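Local coordinates for epoxide hydrolase (Aspergillus niger, PDB 3G02) that hydrolyses epoxides to diols, in an enantioselective variant produced by directed evolution, at the interface of chains A and B. Numbering follows the deposited sequence. Chains: chain A/B, Epoxide hydrolase.

Residues 259-265, helix 260-268 with the arginine before it, meet the partner in all three contacts: parts of its segment 41-62 in contacts 1 and 2, and residues 54 and 56, Gly249 and helix 271-284 in contact 3. Contacts 1 and 3 lie about 10 Å apart between centres of their C-alpha atoms; contact 1 uses B:His265, contact 3 B:Arg259 and B:Thr262, and both touch helix 271-284 of chain A. Contact 2 is 25 Å from contact 1 and 23 Å from contact 3 between the same centres. It shares His265, Ser48, Ile57 and Thr58 with contact 1 and Gly56 with contact 3, chains exchanged, consistent with, though not proving, a two-fold dimer in solution.

Contact 1: the interface of chains A and B. Residues chain A 41-42, 48, 57-59, 62, 276; chain B 265.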
ATOM      1  N   ILE A  41     -17.195  -4.533   3.284  1.00 13.69           N
ATOM      2  CA  ILE A  41     -16.674  -3.309   2.691  1.00 13.93           C
ATOM      3  C   ILE A  41     -16.572  -2.276   3.799  1.00 13.24           C
ATOM      4  O   ILE A  41     -17.256  -2.378   4.826  1.00 13.78           O
ATOM      5  CB  ILE A  41     -17.518  -2.774   1.510  1.00 14.49           C
ATOM      6  CG1 ILE A  41     -18.949  -2.475   1.956  1.00 15.68           C
ATOM      7  CG2 ILE A  41     -17.480  -3.757   0.331  1.00 14.90           C
ATOM      8  CD1 ILE A  41     -19.578  -1.307   1.242  1.00 17.41           C
ATOM      9  N   ALA A  42     -15.710  -1.291   3.585  1.00 12.40           N
ATOM     10  CA  ALA A  42     -15.519  -0.222   4.549  1.00 11.39           C
ATOM     11  C   ALA A  42     -16.824   0.523   4.804  1.00 10.80           C
ATOM     12  O   ALA A  42     -17.699   0.561   3.936  1.00 10.48           O
ATOM     13  CB  ALA A  42     -14.455   0.739   4.049  1.00 11.84           C
ATOM     14  N   SER A  48     -14.333   7.837   0.188  1.00  8.18           N
ATOM     15  CA  SER A  48     -14.992   6.817  -0.630  1.00  8.41           C
ATOM     16  C   SER A  48     -16.260   7.332  -1.306  1.00  8.78           C
ATOM     17  O   SER A  48     -16.846   6.643  -2.138  1.00  8.78           O
ATOM     18  CB  SER A  48     -15.289   5.554   0.185  1.00  8.55           C
ATOM     19  OG  SER A  48     -16.430   5.728   1.012  1.00  8.64           O
ATOM     20  N   ILE A  57     -10.837   3.741  -5.176  1.00  9.42           N
ATOM     21  CA  ILE A  57     -12.152   3.202  -5.529  1.00 10.22           C
ATOM     22  C   ILE A  57     -13.257   3.730  -4.617  1.00 10.05           C
ATOM     23  O   ILE A  57     -13.069   3.893  -3.414  1.00 10.58           O
ATOM     24  CB  ILE A  57     -12.176   1.659  -5.526  1.00 10.91           C
ATOM     25  CG1 ILE A  57     -11.751   1.116  -4.157  1.00 12.12           C
ATOM     26  CG2 ILE A  57     -11.275   1.104  -6.636  1.00 10.99           C
ATOM     27  CD1 ILE A  57     -12.606  -0.003  -3.666  1.00 15.37           C
ATOM     28  N   THR A  58     -14.416   3.999  -5.204  1.00  9.78           N
ATOM     29  CA  THR A  58     -15.542   4.518  -4.440  1.00  9.43           C
ATOM     30  C   THR A  58     -16.329   3.392  -3.786  1.00  9.26           C
ATOM     31  O   THR A  58     -16.272   2.239  -4.224  1.00  9.06           O
ATOM     32  CB  THR A  58     -16.506   5.322  -5.334  1.00  9.21           C
ATOM     33  OG1 THR A  58     -17.083   4.450  -6.314  1.00  9.71           O
ATOM     34  CG2 THR A  58     -15.784   6.475  -6.031  1.00 10.25           C
ATOM     35  N   SER A  59     -17.076   3.739  -2.743  1.00  9.37           N
ATOM     36  CA  SER A  59     -17.990   2.797  -2.111  1.00  9.53           C
ATOM     37  C   SER A  59     -19.011   2.257  -3.109  1.00  9.86           C
ATOM     38  O   SER A  59     -19.275   1.058  -3.131  1.00 10.14           O
ATOM     39  CB  SER A  59     -18.705   3.455  -0.933  1.00  9.73           C
ATOM     40  OG  SER A  59     -17.821   3.575   0.171  1.00 10.01           O
ATOM     41  N   LEU A  62     -17.336  -0.351  -5.536  1.00  9.48           N
ATOM     42  CA  LEU A  62     -17.017  -1.621  -4.887  1.00 10.23           C
ATOM     43  C   LEU A  62     -18.265  -2.430  -4.531  1.00 10.37           C
ATOM     44  O   LEU A  62     -18.287  -3.644  -4.735  1.00 10.35           O
ATOM     45  CB  LEU A  62     -16.108  -1.429  -3.669  1.00 10.02           C
ATOM     46  CG  LEU A  62     -15.448  -2.717  -3.154  1.00 10.81           C
ATOM     47  CD1 LEU A  62     -14.532  -3.346  -4.199  1.00 10.47           C
ATOM     48  CD2 LEU A  62     -14.692  -2.468  -1.863  1.00 11.13           C
ATOM     49  N   ALA A 276     -10.312  -4.430  -4.974  1.00  5.74           N
ATOM     50  CA  ALA A 276     -10.119  -3.008  -4.691  1.00  5.36           C
ATOM     51  C   ALA A 276      -8.742  -2.523  -5.152  1.00  5.46           C
ATOM     52  O   ALA A 276      -8.626  -1.497  -5.830  1.00  6.09           O
ATOM     53  CB  ALA A 276     -10.329  -2.717  -3.212  1.00  5.24           C
TER
ATOM     54  N   HIS B 265     -10.940   0.211   2.059  1.00  5.96           N
ATOM     55  CA  HIS B 265     -11.748  -0.936   1.650  1.00  6.48           C
ATOM     56  C   HIS B 265     -10.979  -2.256   1.740  1.00  6.74           C
ATOM     57  O   HIS B 265     -11.525  -3.271   2.195  1.00  7.62           O
ATOM     58  CB  HIS B 265     -12.317  -0.721   0.251  1.00  6.88           C
ATOM     59  CG  HIS B 265     -13.500   0.196   0.222  1.00  8.53           C
ATOM     60  ND1 HIS B 265     -14.716  -0.145   0.776  1.00 10.00           N
ATOM     61  CD2 HIS B 265     -13.657   1.438  -0.291  1.00  9.36           C
ATOM     62  CE1 HIS B 265     -15.572   0.846   0.599  1.00 10.18           C
ATOM     63  NE2 HIS B 265     -14.954   1.817  -0.047  1.00  9.94           N
TER
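The backbone N of A:Ala42 donates a hydrogen bond to ND1 of the B:His265 imidazole at 3.2 Å, with 146° at the hydrogen. In this epoxide hydrolase of the alpha/beta hydrolase fold, B:His265 projects from helix 260-268 into a pocket of the other subunit and loses 109 Å² of surface there. The bond is moderately bent at the hydrogen, and separately the donor is tilted 32° from the ring plane. ND1 acts as acceptor, which suggests that any ring hydrogen sits on NE2, although none is seen. At the NE2 end, OG of A:Ser59 lies at the ring edge, in plane, but its 3.4 Å separation from NE2 makes that bond weak. OG of A:Ser48, 2.7 Å from A:Ser59 OG, probably steadies that hydroxyl, while CB of A:Ser48 itself touches NE2 of the ring at 3.8 Å.

Both faces of the ring are packed. The methyl CB of A:Ala42 sits over one face, 3.8 Å from the ring centroid. On the opposite side of the plane, CD2 of A:Leu62 approaches CG of B:His265 to 3.6 Å, the two side chains running past each other in opposite directions. A chi1 of -165° swings CG of A:Leu62 away from its backbone N and lets the CD2 branch reach the ring. CD1 of A:Ile57 comes from the A:Leu62 side and touches CD2 of the ring at 3.8 Å, the side chains crossing obliquely.

Contact 2: the interface of chains A and B. Residues chain A 261, 265; chain B 47-48, 56-58.
A:Ser261 OG donates a 2.6 Å hydrogen bond to the carbonyl O of B:Ile57 across the subunit interface. The C=O...donor angle of 161° places OG nearly along the C=O axis. The rotamer explains the approach: chi1 of -174° puts OG opposite the backbone N of A:Ser261 and sends it off helix 260-268 towards the partner's main chain. Packing is close on this side. The same OG lies 3.2 Å from both CA and CB of B:Ser48, and CB of A:Ser261 comes within 3.4 Å of the accepting carbonyl oxygen of B:Ile57. A:Ser261 consequently has 36 Å² hidden, the greatest share among the residues of the patch. The hydroxyl of B:Ser48 points away, its OG 4.6 Å from OG of A:Ser261.

The contact is looser at B:Glu47 and round A:His265. B:Glu47 has 3 Å² hidden; its CB is 4.1 Å from CB of A:Ser261, and a bend at chi2 (99°) takes the carboxylate away from the serine. NE2 of A:His265 lies 3.7 Å from CB of B:Ser48 as a van der Waals contact, and its CD2 is 4.0 Å from CD1 of B:Ile57.

The acceptor is a main-chain oxygen, so this bond probably depends more on the loop's path than on the identity of the side chain. The site probably helps hold helix 260-268 against the partner's loop in the paired subunits.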
ATOM      1  N   SER A 261       5.783  -9.178   1.091  1.00  6.71           N
ATOM      2  CA  SER A 261       5.169 -10.228   1.900  1.00  7.05           C
ATOM      3  C   SER A 261       3.871  -9.761   2.573  1.00  6.99           C
ATOM      4  O   SER A 261       2.856 -10.457   2.528  1.00  7.33           O
ATOM      5  CB  SER A 261       6.144 -10.782   2.936  1.00  7.22           C
ATOM      6  OG  SER A 261       5.541 -11.882   3.589  1.00  9.32           O
ATOM      7  N   HIS A 265       0.030 -11.023   1.536  1.00  7.33           N
ATOM      8  CA  HIS A 265      -0.910 -11.619   2.485  1.00  7.71           C
ATOM      9  C   HIS A 265      -2.217 -10.840   2.570  1.00  7.62           C
ATOM     10  O   HIS A 265      -3.295 -11.431   2.596  1.00  8.14           O
ATOM     11  CB  HIS A 265      -0.273 -11.752   3.864  1.00  8.06           C
ATOM     12  CG  HIS A 265       0.645 -12.926   3.989  1.00  9.67           C
ATOM     13  ND1 HIS A 265       0.187 -14.226   4.011  1.00 12.19           N
ATOM     14  CD2 HIS A 265       1.992 -13.000   4.095  1.00 10.90           C
ATOM     15  CE1 HIS A 265       1.213 -15.050   4.129  1.00 11.75           C
ATOM     16  NE2 HIS A 265       2.319 -14.332   4.180  1.00 11.58           N
TER
ATOM     17  N   GLU B  47       9.651 -14.237  -0.192  1.00 10.12           N
ATOM     18  CA  GLU B  47       9.567 -13.075   0.688  1.00  9.79           C
ATOM     19  C   GLU B  47       8.965 -13.401   2.054  1.00  9.93           C
ATOM     20  O   GLU B  47       9.435 -12.899   3.078  1.00 10.22           O
ATOM     21  CB  GLU B  47       8.778 -11.950   0.014  1.00  9.58           C
ATOM     22  CG  GLU B  47       9.385 -11.477  -1.305  1.00  8.83           C
ATOM     23  CD  GLU B  47       8.708 -12.085  -2.525  1.00  9.52           C
ATOM     24  OE1 GLU B  47       8.300 -13.265  -2.472  1.00  9.10           O
ATOM     25  OE2 GLU B  47       8.594 -11.371  -3.548  1.00  9.28           O
ATOM     26  N   SER B  48       7.924 -14.233   2.067  1.00 10.14           N
ATOM     27  CA  SER B  48       7.230 -14.576   3.311  1.00 10.45           C
ATOM     28  C   SER B  48       7.977 -15.626   4.125  1.00 11.00           C
ATOM     29  O   SER B  48       7.587 -15.929   5.254  1.00 11.18           O
ATOM     30  CB  SER B  48       5.791 -15.025   3.039  1.00 10.60           C
ATOM     31  OG  SER B  48       5.733 -16.370   2.580  1.00  9.81           O
ATOM     32  N   GLY B  56       8.340  -7.691   5.208  1.00  9.88           N
ATOM     33  CA  GLY B  56       7.079  -7.635   5.927  1.00  9.97           C
ATOM     34  C   GLY B  56       6.791  -8.916   6.677  1.00 10.53           C
ATOM     35  O   GLY B  56       7.688  -9.752   6.856  1.00 10.72           O
ATOM     36  N   ILE B  57       5.543  -9.073   7.113  1.00 10.52           N
ATOM     37  CA  ILE B  57       5.175 -10.195   7.986  1.00 11.19           C
ATOM     38  C   ILE B  57       5.419 -11.541   7.310  1.00 11.06           C
ATOM     39  O   ILE B  57       5.195 -11.702   6.112  1.00 11.49           O
ATOM     40  CB  ILE B  57       3.708 -10.124   8.461  1.00 11.51           C
ATOM     41  CG1 ILE B  57       2.754 -10.068   7.259  1.00 12.91           C
ATOM     42  CG2 ILE B  57       3.501  -8.929   9.401  1.00 11.96           C
ATOM     43  CD1 ILE B  57       1.489 -10.845   7.465  1.00 15.48           C
ATOM     44  N   THR B  58       5.880 -12.507   8.092  1.00 11.04           N
ATOM     45  CA  THR B  58       6.178 -13.830   7.553  1.00 10.79           C
ATOM     46  C   THR B  58       4.944 -14.719   7.529  1.00 10.83           C
ATOM     47  O   THR B  58       3.984 -14.481   8.260  1.00 10.31           O
ATOM     48  CB  THR B  58       7.272 -14.528   8.380  1.00 11.07           C
ATOM     49  OG1 THR B  58       6.790 -14.746   9.707  1.00 11.78           O
ATOM     50  CG2 THR B  58       8.532 -13.674   8.439  1.00 11.20           C
TER

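Contact 3: the interface of chains A and B. Residues chain A 54, 56, 249, 280-281, 284; chain B 259, 262.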
ATOM      1  N   ARG A  54     -10.539  10.344  -6.678  1.00 11.30           N
ATOM      2  CA  ARG A  54      -9.167  10.815  -6.487  1.00 10.78           C
ATOM      3  C   ARG A  54      -8.452  10.143  -5.307  1.00 10.14           C
ATOM      4  O   ARG A  54      -7.218  10.158  -5.237  1.00 10.38           O
ATOM      5  CB  ARG A  54      -9.116  12.339  -6.362  1.00 11.20           C
ATOM      6  CG  ARG A  54      -9.667  12.902  -5.067  1.00 11.67           C
ATOM      7  CD  ARG A  54      -9.743  14.413  -5.157  1.00 12.24           C
ATOM      8  NE  ARG A  54     -10.289  15.015  -3.946  1.00 13.93           N
ATOM      9  CZ  ARG A  54     -11.588  15.113  -3.675  1.00 13.95           C
ATOM     10  NH1 ARG A  54     -12.491  14.637  -4.529  1.00 14.85           N
ATOM     11  NH2 ARG A  54     -11.982  15.683  -2.543  1.00 15.77           N
ATOM     12  N   GLY A  56      -9.047   6.879  -4.702  1.00  8.24           N
ATOM     13  CA  GLY A  56      -9.141   5.463  -5.029  1.00  8.37           C
ATOM     14  C   GLY A  56     -10.585   5.046  -5.233  1.00  9.17           C
ATOM     15  O   GLY A  56     -11.461   5.898  -5.429  1.00  9.66           O
ATOM     16  N   GLY A 249       0.433   8.628  -7.669  1.00  7.73           N
ATOM     17  CA  GLY A 249      -0.060   7.371  -8.217  1.00  7.36           C
ATOM     18  C   GLY A 249       0.804   6.147  -7.963  1.00  6.89           C
ATOM     19  O   GLY A 249       0.510   5.077  -8.481  1.00  6.89           O
ATOM     20  N   GLU A 280      -8.699  -0.631  -8.846  1.00  5.60           N
ATOM     21  CA  GLU A 280      -8.353   0.792  -8.897  1.00  5.93           C
ATOM     22  C   GLU A 280      -7.525   1.098 -10.136  1.00  6.00           C
ATOM     23  O   GLU A 280      -7.731   2.118 -10.793  1.00  6.15           O
ATOM     24  CB  GLU A 280      -7.582   1.229  -7.658  1.00  6.18           C
ATOM     25  CG  GLU A 280      -7.368   2.738  -7.606  1.00  6.58           C
ATOM     26  CD  GLU A 280      -6.215   3.121  -6.717  1.00  6.36           C
ATOM     27  OE1 GLU A 280      -6.295   2.869  -5.498  1.00  6.50           O
ATOM     28  OE2 GLU A 280      -5.226   3.688  -7.236  1.00  6.59           O
ATOM     29  N   LYS A 281      -6.595   0.204 -10.453  1.00  6.02           N
ATOM     30  CA  LYS A 281      -5.698   0.417 -11.584  1.00  6.40           C
ATOM     31  C   LYS A 281      -6.384   0.188 -12.926  1.00  6.87           C
ATOM     32  O   LYS A 281      -6.151   0.929 -13.877  1.00  6.59           O
ATOM     33  CB  LYS A 281      -4.420  -0.420 -11.437  1.00  6.58           C
ATOM     34  CG  LYS A 281      -3.682  -0.217 -10.096  1.00  6.51           C
ATOM     35  CD  LYS A 281      -3.604   1.260  -9.668  1.00  6.05           C
ATOM     36  CE  LYS A 281      -2.734   1.436  -8.427  1.00  6.70           C
ATOM     37  NZ  LYS A 281      -2.725   2.853  -7.937  1.00  6.67           N
ATOM     38  N   GLN A 284      -8.230   3.530 -13.279  1.00  8.04           N
ATOM     39  CA  GLN A 284      -7.475   4.779 -13.429  1.00  8.63           C
ATOM     40  C   GLN A 284      -6.523   4.809 -14.613  1.00  8.29           C
ATOM     41  O   GLN A 284      -6.181   5.886 -15.107  1.00  8.96           O
ATOM     42  CB  GLN A 284      -6.687   5.087 -12.153  1.00  8.46           C
ATOM     43  CG  GLN A 284      -7.554   5.363 -10.932  1.00  9.77           C
ATOM     44  CD  GLN A 284      -6.770   5.942  -9.770  1.00  9.55           C
ATOM     45  OE1 GLN A 284      -5.540   6.052  -9.819  1.00 12.23           O
ATOM     46  NE2 GLN A 284      -7.478   6.325  -8.718  1.00 12.90           N
TER
ATOM     47  N   ARG B 259      -4.212   7.112  -1.548  1.00  4.99           N
ATOM     48  CA  ARG B 259      -5.371   6.285  -1.883  1.00  5.13           C
ATOM     49  C   ARG B 259      -6.094   5.761  -0.640  1.00  5.18           C
ATOM     50  O   ARG B 259      -6.303   4.553  -0.501  1.00  5.43           O
ATOM     51  CB  ARG B 259      -4.959   5.130  -2.797  1.00  4.97           C
ATOM     52  CG  ARG B 259      -4.408   5.565  -4.148  1.00  4.30           C
ATOM     53  CD  ARG B 259      -5.486   6.188  -5.035  1.00  5.27           C
ATOM     54  NE  ARG B 259      -4.984   6.417  -6.387  1.00  6.20           N
ATOM     55  CZ  ARG B 259      -4.322   7.508  -6.770  1.00  7.23           C
ATOM     56  NH1 ARG B 259      -4.103   8.498  -5.920  1.00  6.76           N
ATOM     57  NH2 ARG B 259      -3.887   7.608  -8.021  1.00  8.79           N
ATOM     58  N   THR B 262      -9.167   3.284  -1.288  1.00  5.82           N
ATOM     59  CA  THR B 262      -8.800   1.936  -1.681  1.00  5.58           C
ATOM     60  C   THR B 262      -8.273   1.127  -0.508  1.00  5.55           C
ATOM     61  O   THR B 262      -8.789   0.046  -0.229  1.00  6.32           O
ATOM     62  CB  THR B 262      -7.771   1.954  -2.804  1.00  5.58           C
ATOM     63  OG1 THR B 262      -8.348   2.616  -3.931  1.00  6.13           O
ATOM     64  CG2 THR B 262      -7.348   0.530  -3.200  1.00  6.14           C
TER
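B:Arg259 reaches across to A:Glu280 and A:Gln284, and these three residues carry most of the buried surface, with 69 Å² hidden on the arginine alone. NE of B:Arg259 donates to the carboxylate OE2 of A:Glu280 at 2.9 Å, a hydrogen bond that is also a salt bridge. OE2 lies near the guanidinium plane, but NE stands well above the carboxylate plane (59° out of it), so the two flat groups do not pair side by side. NZ of A:Lys281 grips the same OE2 from the opposite face at 2.7 Å. This double hold would be expected to stabilise a charged carboxylate and limit its rotation.

The other carboxylate oxygen, OE1, accepts from the hydroxyl OG1 of B:Thr262 at 2.6 Å on its anti side. A chi1 of -173° turns the extended chain of A:Glu280 away from its own backbone N, carrying both oxygens to the partner. At the far end of B:Arg259, NH2 donates to the amide OE1 of A:Gln284 at 2.9 Å. That donor lies in the carbonyl plane, on a lone pair, although the amide and guanidinium planes are turned 55° apart. The aliphatic stem is covered too: CD of B:Arg259 packs 3.7 Å from CA of A:Gly56.

A:Glu280 and A:Gln284 lie one turn apart near the end of helix 271-284, facing the start of helix 260-268 of chain B, with the patch centre about 15 Å from the predicted nucleophile A:Asp193.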